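Local structure of particle-associated glycoside hydrolase (Acinetobacter phage Fri1, 6C72) at residues 224-235 against 253-263; 121-132 against 142-152. The protein probably degrades the capsular polysaccharide of Acinetobacter baumannii as a zinc-binding, trimeric phage tailspike, opening the way for virus entry. All coordinates share one frame; numbering follows the deposited sequence.

Contact 1: residues 224-235 against 253-263. With ZN (zinc ion), chain M.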
# COMPACT_ATOMS: atom_id res chain seq x y z
N ILE A 224 6.48 24.82 6.89
CA ILE A 224 5.06 24.52 6.72
C ILE A 224 4.39 24.46 8.08
O ILE A 224 4.75 23.62 8.92
CB ILE A 224 4.85 23.21 5.94
CG1 ILE A 224 5.47 23.33 4.54
CG2 ILE A 224 3.38 22.91 5.84
CD1 ILE A 224 5.38 22.00 3.74
N ILE A 225 3.44 25.36 8.31
CA ILE A 225 2.51 25.25 9.42
C ILE A 225 1.10 24.92 8.95
O ILE A 225 0.33 24.32 9.72
CB ILE A 225 2.48 26.55 10.26
CG1 ILE A 225 3.89 27.12 10.45
CG2 ILE A 225 1.81 26.35 11.63
CD1 ILE A 225 3.88 28.45 11.17
N GLY A 226 0.75 25.26 7.71
CA GLY A 226 -0.57 25.04 7.18
C GLY A 226 -0.79 23.61 6.71
O GLY A 226 -0.08 22.68 7.09
N ASP A 227 -1.79 23.46 5.85
CA ASP A 227 -2.40 22.17 5.53
C ASP A 227 -2.43 21.97 4.02
O ASP A 227 -2.60 22.92 3.26
CB ASP A 227 -3.82 22.11 6.10
CG ASP A 227 -4.43 20.75 6.01
OD1 ASP A 227 -3.95 19.81 6.70
OD2 ASP A 227 -5.38 20.61 5.20
N SER A 228 -2.27 20.72 3.59
CA SER A 228 -2.37 20.30 2.19
C SER A 228 -1.46 21.13 1.27
O SER A 228 -1.88 21.72 0.29
CB SER A 228 -3.82 20.36 1.69
OG SER A 228 -4.63 19.44 2.39
N PHE A 229 -0.18 21.13 1.61
CA PHE A 229 0.84 21.74 0.79
C PHE A 229 1.34 20.73 -0.24
O PHE A 229 1.32 19.51 -0.00
CB PHE A 229 2.00 22.21 1.66
CG PHE A 229 3.02 23.03 0.93
CD1 PHE A 229 2.85 24.40 0.76
CD2 PHE A 229 4.15 22.41 0.39
CE1 PHE A 229 3.80 25.15 0.08
CE2 PHE A 229 5.10 23.15 -0.29
CZ PHE A 229 4.94 24.52 -0.44
N THR A 230 1.77 21.24 -1.40
CA THR A 230 2.25 20.39 -2.49
C THR A 230 3.49 21.00 -3.14
O THR A 230 3.48 22.19 -3.50
CB THR A 230 1.15 20.20 -3.54
OG1 THR A 230 -0.02 19.62 -2.92
CG2 THR A 230 1.64 19.33 -4.68
N ALA A 231 4.53 20.19 -3.34
CA ALA A 231 5.74 20.65 -4.02
C ALA A 231 6.19 19.62 -5.05
O ALA A 231 6.18 18.41 -4.78
CB ALA A 231 6.89 20.91 -3.03
N LYS A 232 6.55 20.11 -6.24
CA LYS A 232 7.03 19.28 -7.33
C LYS A 232 8.21 19.95 -8.02
O LYS A 232 8.18 21.16 -8.28
CB LYS A 232 5.93 19.01 -8.36
CG LYS A 232 4.82 18.15 -7.81
CD LYS A 232 3.61 18.12 -8.72
CE LYS A 232 2.52 17.21 -8.14
NZ LYS A 232 1.69 16.60 -9.22
N TRP A 233 9.25 19.16 -8.32
CA TRP A 233 10.44 19.65 -9.02
C TRP A 233 11.02 20.88 -8.30
O TRP A 233 11.20 21.95 -8.88
CB TRP A 233 10.14 19.96 -10.48
CG TRP A 233 9.69 18.77 -11.23
CD1 TRP A 233 8.41 18.48 -11.62
CD2 TRP A 233 10.51 17.69 -11.71
NE1 TRP A 233 8.38 17.29 -12.31
CE2 TRP A 233 9.65 16.79 -12.38
CE3 TRP A 233 11.87 17.41 -11.63
CZ2 TRP A 233 10.12 15.61 -12.97
CZ3 TRP A 233 12.34 16.24 -12.21
CH2 TRP A 233 11.47 15.36 -12.88
N VAL A 234 11.29 20.71 -7.01
CA VAL A 234 11.91 21.75 -6.19
C VAL A 234 13.18 21.18 -5.56
O VAL A 234 13.14 20.10 -4.96
CB VAL A 234 10.95 22.26 -5.10
CG1 VAL A 234 11.73 23.02 -4.04
CG2 VAL A 234 9.91 23.17 -5.73
N ASP A 235 14.28 21.90 -5.69
CA ASP A 235 15.51 21.61 -4.99
C ASP A 235 15.71 22.65 -3.90
O ASP A 235 15.23 23.78 -4.01
CB ASP A 235 16.71 21.60 -5.95
CG ASP A 235 16.63 20.49 -7.00
OD1 ASP A 235 15.65 19.70 -7.00
OD2 ASP A 235 17.56 20.39 -7.83
N SER A 253 -4.98 21.86 11.41
CA SER A 253 -4.42 20.78 10.61
C SER A 253 -3.08 21.17 10.00
O SER A 253 -2.88 22.29 9.53
CB SER A 253 -5.39 20.37 9.51
OG SER A 253 -6.40 19.52 10.03
N CYS A 254 -2.13 20.23 10.06
CA CYS A 254 -0.86 20.29 9.32
C CYS A 254 -0.67 18.90 8.70
O CYS A 254 0.04 18.05 9.24
CB CYS A 254 0.29 20.68 10.22
SG CYS A 254 1.85 20.95 9.34
N SER A 255 -1.34 18.65 7.57
CA SER A 255 -1.42 17.29 7.07
C SER A 255 -1.62 17.28 5.57
O SER A 255 -1.84 18.32 4.94
CB SER A 255 -2.57 16.53 7.75
OG SER A 255 -3.82 17.05 7.34
N ASN A 256 -1.58 16.07 5.01
CA ASN A 256 -1.83 15.85 3.59
C ASN A 256 -0.79 16.56 2.73
O ASN A 256 -1.12 17.21 1.73
CB ASN A 256 -3.26 16.28 3.22
CG ASN A 256 -3.67 15.84 1.84
OD1 ASN A 256 -3.23 14.80 1.36
ND2 ASN A 256 -4.51 16.63 1.18
N HIS A 257 0.47 16.48 3.12
CA HIS A 257 1.53 17.14 2.38
C HIS A 257 2.17 16.17 1.41
O HIS A 257 2.49 15.03 1.76
CB HIS A 257 2.58 17.73 3.32
CG HIS A 257 2.00 18.68 4.32
ND1 HIS A 257 1.17 19.72 3.96
CD2 HIS A 257 2.17 18.78 5.66
CE1 HIS A 257 0.84 20.41 5.03
NE2 HIS A 257 1.44 19.86 6.08
N TYR A 258 2.41 16.63 0.19
CA TYR A 258 2.87 15.77 -0.88
C TYR A 258 4.07 16.40 -1.57
O TYR A 258 4.03 17.58 -1.94
CB TYR A 258 1.75 15.52 -1.87
CG TYR A 258 2.13 14.54 -2.93
CD1 TYR A 258 2.14 13.18 -2.68
CD2 TYR A 258 2.52 14.98 -4.19
CE1 TYR A 258 2.50 12.28 -3.65
CE2 TYR A 258 2.88 14.09 -5.17
CZ TYR A 258 2.88 12.74 -4.89
OH TYR A 258 3.25 11.85 -5.87
N PHE A 259 5.13 15.62 -1.75
CA PHE A 259 6.36 16.05 -2.40
C PHE A 259 6.77 15.01 -3.43
O PHE A 259 6.82 13.82 -3.12
CB PHE A 259 7.49 16.26 -1.38
CG PHE A 259 7.12 17.18 -0.25
CD1 PHE A 259 6.45 16.70 0.87
CD2 PHE A 259 7.43 18.53 -0.32
CE1 PHE A 259 6.10 17.55 1.92
CE2 PHE A 259 7.09 19.40 0.72
CZ PHE A 259 6.41 18.90 1.85
N GLU A 260 7.04 15.47 -4.65
CA GLU A 260 7.48 14.57 -5.70
C GLU A 260 8.59 15.23 -6.51
O GLU A 260 8.52 16.42 -6.79
CB GLU A 260 6.34 14.17 -6.63
CG GLU A 260 6.73 13.07 -7.59
CD GLU A 260 5.57 12.64 -8.45
OE1 GLU A 260 4.42 13.00 -8.11
OE2 GLU A 260 5.82 11.95 -9.47
N ASN A 261 9.60 14.45 -6.88
CA ASN A 261 10.68 14.94 -7.74
C ASN A 261 11.39 16.13 -7.11
O ASN A 261 11.75 17.09 -7.79
CB ASN A 261 10.15 15.31 -9.13
CG ASN A 261 9.56 14.11 -9.86
OD1 ASN A 261 10.22 13.09 -10.02
ND2 ASN A 261 8.30 14.23 -10.28
N CYS A 262 11.55 16.10 -5.79
CA CYS A 262 12.22 17.16 -5.06
C CYS A 262 13.57 16.68 -4.56
O CYS A 262 13.75 15.50 -4.26
CB CYS A 262 11.37 17.66 -3.88
SG CYS A 262 9.84 18.52 -4.37
N ASN A 263 14.53 17.58 -4.46
CA ASN A 263 15.86 17.24 -3.99
C ASN A 263 16.21 18.16 -2.84
O ASN A 263 16.48 19.35 -3.04
CB ASN A 263 16.90 17.36 -5.10
CG ASN A 263 16.60 16.43 -6.25
OD1 ASN A 263 16.68 15.22 -6.09
ND2 ASN A 263 16.26 16.98 -7.41
ZN ZN M . 3.90 10.76 -10.23
O HOH W 1 -1.14 18.13 -1.02
O HOH W 2 2.78 14.44 -9.88
O HOH W 3 13.89 19.49 -8.82
O HOH W 4 4.92 8.95 -10.85

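Contact 2: residues 121-132 against 142-152. With ZN (zinc ion), chain O.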
# COMPACT_ATOMS: atom_id res chain seq x y z
N ALA A 121 -4.57 35.32 -3.96
CA ALA A 121 -5.42 34.80 -2.90
C ALA A 121 -6.71 35.62 -2.74
O ALA A 121 -7.70 35.11 -2.21
CB ALA A 121 -4.66 34.75 -1.58
N LEU A 122 -6.70 36.89 -3.15
CA LEU A 122 -7.93 37.67 -3.10
C LEU A 122 -8.89 37.28 -4.22
O LEU A 122 -10.11 37.30 -4.01
CB LEU A 122 -7.60 39.17 -3.18
CG LEU A 122 -8.65 40.26 -2.94
CD1 LEU A 122 -9.05 40.35 -1.49
CD2 LEU A 122 -8.12 41.60 -3.43
N ILE A 123 -8.39 36.87 -5.39
CA ILE A 123 -9.27 36.63 -6.53
C ILE A 123 -9.45 35.14 -6.84
O ILE A 123 -9.72 34.76 -7.98
CB ILE A 123 -8.76 37.38 -7.79
CG1 ILE A 123 -7.40 36.83 -8.25
CG2 ILE A 123 -8.69 38.87 -7.53
CD1 ILE A 123 -6.94 37.41 -9.58
N GLY A 124 -9.33 34.29 -5.83
CA GLY A 124 -9.71 32.90 -5.98
C GLY A 124 -8.57 31.92 -6.03
O GLY A 124 -8.81 30.71 -6.14
N GLY A 125 -7.34 32.40 -5.92
CA GLY A 125 -6.18 31.54 -5.95
C GLY A 125 -5.71 31.26 -7.37
O GLY A 125 -6.24 31.77 -8.37
N GLY A 126 -4.69 30.42 -7.44
CA GLY A 126 -4.07 30.13 -8.71
C GLY A 126 -2.56 30.03 -8.60
O GLY A 126 -2.03 29.43 -7.65
N VAL A 127 -1.86 30.63 -9.55
CA VAL A 127 -0.41 30.49 -9.63
C VAL A 127 0.23 31.86 -9.73
O VAL A 127 -0.22 32.71 -10.51
CB VAL A 127 -0.01 29.62 -10.84
CG1 VAL A 127 1.49 29.65 -11.01
CG2 VAL A 127 -0.49 28.18 -10.63
N VAL A 128 1.26 32.08 -8.92
CA VAL A 128 2.19 33.19 -9.11
C VAL A 128 3.40 32.63 -9.82
O VAL A 128 4.13 31.79 -9.26
CB VAL A 128 2.57 33.86 -7.79
CG1 VAL A 128 3.72 34.82 -8.04
CG2 VAL A 128 1.37 34.58 -7.18
N GLN A 129 3.60 33.05 -11.07
CA GLN A 129 4.70 32.59 -11.89
C GLN A 129 5.92 33.47 -11.63
O GLN A 129 5.83 34.70 -11.67
CB GLN A 129 4.32 32.65 -13.38
CG GLN A 129 5.41 32.21 -14.32
CD GLN A 129 5.69 30.71 -14.25
OE1 GLN A 129 4.77 29.89 -14.30
NE2 GLN A 129 6.97 30.35 -14.12
N LEU A 130 7.02 32.85 -11.32
CA LEU A 130 8.27 33.58 -11.20
C LEU A 130 9.06 33.43 -12.49
O LEU A 130 8.98 32.40 -13.16
CB LEU A 130 9.12 33.07 -10.04
CG LEU A 130 8.46 33.19 -8.68
CD1 LEU A 130 9.38 32.71 -7.57
CD2 LEU A 130 7.99 34.62 -8.44
N PRO A 131 9.82 34.43 -12.90
CA PRO A 131 10.68 34.29 -14.08
C PRO A 131 11.97 33.58 -13.70
O PRO A 131 12.21 33.24 -12.55
CB PRO A 131 10.95 35.74 -14.48
CG PRO A 131 11.01 36.44 -13.16
CD PRO A 131 9.96 35.76 -12.28
N LYS A 132 12.83 33.39 -14.68
CA LYS A 132 14.18 32.96 -14.39
C LYS A 132 14.94 34.08 -13.66
O LYS A 132 14.56 35.25 -13.71
CB LYS A 132 14.92 32.58 -15.68
CG LYS A 132 14.33 31.37 -16.38
CD LYS A 132 15.25 30.87 -17.46
CE LYS A 132 15.17 31.75 -18.68
NZ LYS A 132 16.22 31.35 -19.63
N LYS A 142 -0.38 31.85 0.86
CA LYS A 142 -1.79 32.10 1.08
C LYS A 142 -2.58 30.98 0.43
O LYS A 142 -2.12 30.34 -0.51
CB LYS A 142 -2.19 33.48 0.52
CG LYS A 142 -1.42 34.65 1.13
CD LYS A 142 -1.52 34.63 2.66
CE LYS A 142 -0.47 35.51 3.33
NZ LYS A 142 -0.81 36.97 3.25
N SER A 143 -3.80 30.77 0.90
CA SER A 143 -4.53 29.55 0.54
C SER A 143 -4.78 29.46 -0.97
O SER A 143 -5.09 30.45 -1.64
CB SER A 143 -5.86 29.48 1.30
OG SER A 143 -5.62 29.30 2.69
N ASN A 144 -4.58 28.25 -1.50
CA ASN A 144 -4.88 27.93 -2.89
C ASN A 144 -4.05 28.77 -3.87
O ASN A 144 -4.48 29.06 -4.98
CB ASN A 144 -6.38 28.07 -3.17
CG ASN A 144 -7.23 27.23 -2.22
OD1 ASN A 144 -8.13 27.75 -1.55
ND2 ASN A 144 -6.93 25.94 -2.14
N VAL A 145 -2.86 29.19 -3.44
CA VAL A 145 -1.91 29.87 -4.31
C VAL A 145 -0.64 29.03 -4.38
O VAL A 145 -0.14 28.59 -3.34
CB VAL A 145 -1.60 31.29 -3.83
CG1 VAL A 145 -0.44 31.89 -4.65
CG2 VAL A 145 -2.85 32.17 -3.90
N GLU A 146 -0.13 28.82 -5.59
CA GLU A 146 1.12 28.11 -5.82
C GLU A 146 2.13 29.07 -6.45
O GLU A 146 1.80 29.80 -7.39
CB GLU A 146 0.89 26.91 -6.75
CG GLU A 146 2.18 26.24 -7.25
CD GLU A 146 1.92 25.20 -8.32
OE1 GLU A 146 0.74 24.87 -8.59
OE2 GLU A 146 2.90 24.71 -8.92
N VAL A 147 3.35 29.06 -5.93
CA VAL A 147 4.46 29.83 -6.49
C VAL A 147 5.23 28.89 -7.41
O VAL A 147 5.60 27.78 -7.01
CB VAL A 147 5.37 30.40 -5.39
CG1 VAL A 147 6.59 31.05 -5.99
CG2 VAL A 147 4.60 31.41 -4.54
N ARG A 148 5.41 29.30 -8.67
CA ARG A 148 5.99 28.44 -9.68
C ARG A 148 7.13 29.16 -10.40
O ARG A 148 6.96 30.30 -10.86
CB ARG A 148 4.93 27.99 -10.69
CG ARG A 148 5.43 26.97 -11.71
CD ARG A 148 4.31 26.47 -12.62
NE ARG A 148 3.78 27.53 -13.47
CZ ARG A 148 2.55 27.54 -13.98
NH1 ARG A 148 1.71 26.55 -13.72
NH2 ARG A 148 2.16 28.56 -14.74
N GLY A 149 8.29 28.51 -10.49
CA GLY A 149 9.41 29.05 -11.22
C GLY A 149 9.43 28.62 -12.67
O GLY A 149 8.49 28.02 -13.19
N THR A 150 10.55 28.93 -13.33
CA THR A 150 10.77 28.68 -14.75
C THR A 150 12.03 27.84 -14.90
O THR A 150 13.11 28.26 -14.48
CB THR A 150 10.91 29.99 -15.52
OG1 THR A 150 9.74 30.81 -15.35
CG2 THR A 150 11.15 29.74 -17.02
N PHE A 151 11.90 26.66 -15.50
CA PHE A 151 13.08 25.87 -15.81
C PHE A 151 13.99 26.64 -16.77
O PHE A 151 13.53 27.39 -17.64
CB PHE A 151 12.69 24.52 -16.44
CG PHE A 151 12.01 23.57 -15.47
CD1 PHE A 151 12.71 22.98 -14.44
CD2 PHE A 151 10.66 23.25 -15.62
CE1 PHE A 151 12.08 22.12 -13.55
CE2 PHE A 151 10.02 22.40 -14.74
CZ PHE A 151 10.73 21.82 -13.71
N ASP A 152 15.30 26.46 -16.60
CA ASP A 152 16.22 27.00 -17.58
C ASP A 152 16.06 26.21 -18.88
O ASP A 152 15.41 25.16 -18.93
CB ASP A 152 17.65 26.98 -17.06
CG ASP A 152 18.51 28.11 -17.65
OD1 ASP A 152 18.04 28.78 -18.60
OD2 ASP A 152 19.63 28.36 -17.16
ZN ZN O . 19.92 30.10 -19.07

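Contact 1: residues 224-235 against 253-263
Thr230, Ala231 and Lys232 pair with Tyr258, Phe259 and Glu260 as strands of successive coils of a parallel beta-helix; the strand axes approach to 4.9 Å, with directions only 2° apart. Backbone hydrogen bonds alternate in the parallel pattern: Tyr258 N to Phe229 O, Ala231 N to Tyr258 O, Glu260 N to Ala231 O, Trp233 N to Glu260 O.

Stacking occurs at the corner. Asn261 CB lies 3.5 Å from the centroid of the Trp233 six-membered ring, a CH-pi contact over its face, and the amide is turned just 13° from the ring plane. Its OD1 is held by Asn284 ND2 and by Ser228 OG of the third subunit.

Among polar side chains, His257 has CG opposite its carbonyl carbon (chi1 -57°), which brings ND1 to accept Phe229 N at 3.1 Å in the ring plane. Asp227 OD1 takes Ser255 OG at 2.8 Å.

Apolar contacts gather on Phe259, whose CD2 is 3.6 Å from Ala231 CB while Ile224 CD1 meets the ring edge 3.8 Å from CZ.

On the face bearing Tyr258, Glu260 OE2 binds zinc at 2.4 Å, and Tyr258 OH donates to Glu260 OE1 (2.8 Å) from above the carboxylate plane.

Contact 2: residues 121-132 against 142-152
Gln129 and Arg148 form a beta bridge between neighbouring parallel strands, 126-129 and 145-148, in an early coil of the parallel beta-helix, and their side chains meet at an oblique angle; the strand directions diverge by 27°. Four backbone hydrogen bonds zip the strands together: Gly126 N to Asn144 O, Glu146 N to Gly126 O, Val128 N to Glu146 O and Arg148 N to Val128 O. A fifth, from Leu130 N to Arg148 O, carries the pairing just past the strand ends.

Arg148 shows how one side chain ties the pair. Its CB rests 3.8 Å from Val127 CG1. CG and CD then run past Gln129 OE1, and a bend at chi3 (66°) turns the guanidinium onto the side chains of Val127 and Gln129. Val127 CG1 sits 3.8 Å above the guanidinium plane, over its centre, so a methyl group covers one face, and NH1 lies beside both Val127 methyls, CG1 and CG2. The edge is used for polar contact: NE donates to Gln129 OE1 at 2.7 Å and NH2 to the same oxygen at 3.0 Å, a side-on grip lying in the guanidinium plane, with the amide plane 32° away. Two donors on OE1 fix which end of the amide faces Arg148, and the other end, NE2, donates to Leu130 O at 3.0 Å. That carbonyl also accepts Thr150 OG1.

On the face of the sheet that carries Val128, Val145 and Val147, the contacts are apolar. Leu130 CD1 packs on Val147 CG1, and Val128 CG2 approaches Val145 CG1, while Leu113 of helix 110-122 touches Val128 and Leu130.

Beyond the strands, Lys132 CG crosses Thr150 CG2 at 3.6 Å. The lysine chain then reaches Asp152, forming a salt bridge whose hydrogen bond is weak, NZ to OD1 at 3.3 Å. The same carboxylate binds zinc through both oxygens, OD1 lying 2.3 Å from the metal.

Contact 2 closes in the chain before contact 1 opens, and both belong to the same parallel beta-helix. Strand 200-202 pairs with 145-148 on one side and with 230-232 on the other, so it separates the two contacts, whose centres are about 15 Å apart. They nevertheless touch directly: Trp233 CB packs 3.8 Å from Phe151 CZ. Each holds a zinc ligand, Glu260 in contact 1 and Asp152 in contact 2, but the two metals are 26.6 Å apart and therefore mark separate sites. The side chains of Asp235 and Asp152 come within about 11 Å. Both contacts also meet the second subunit, placing this region at the trimer interface.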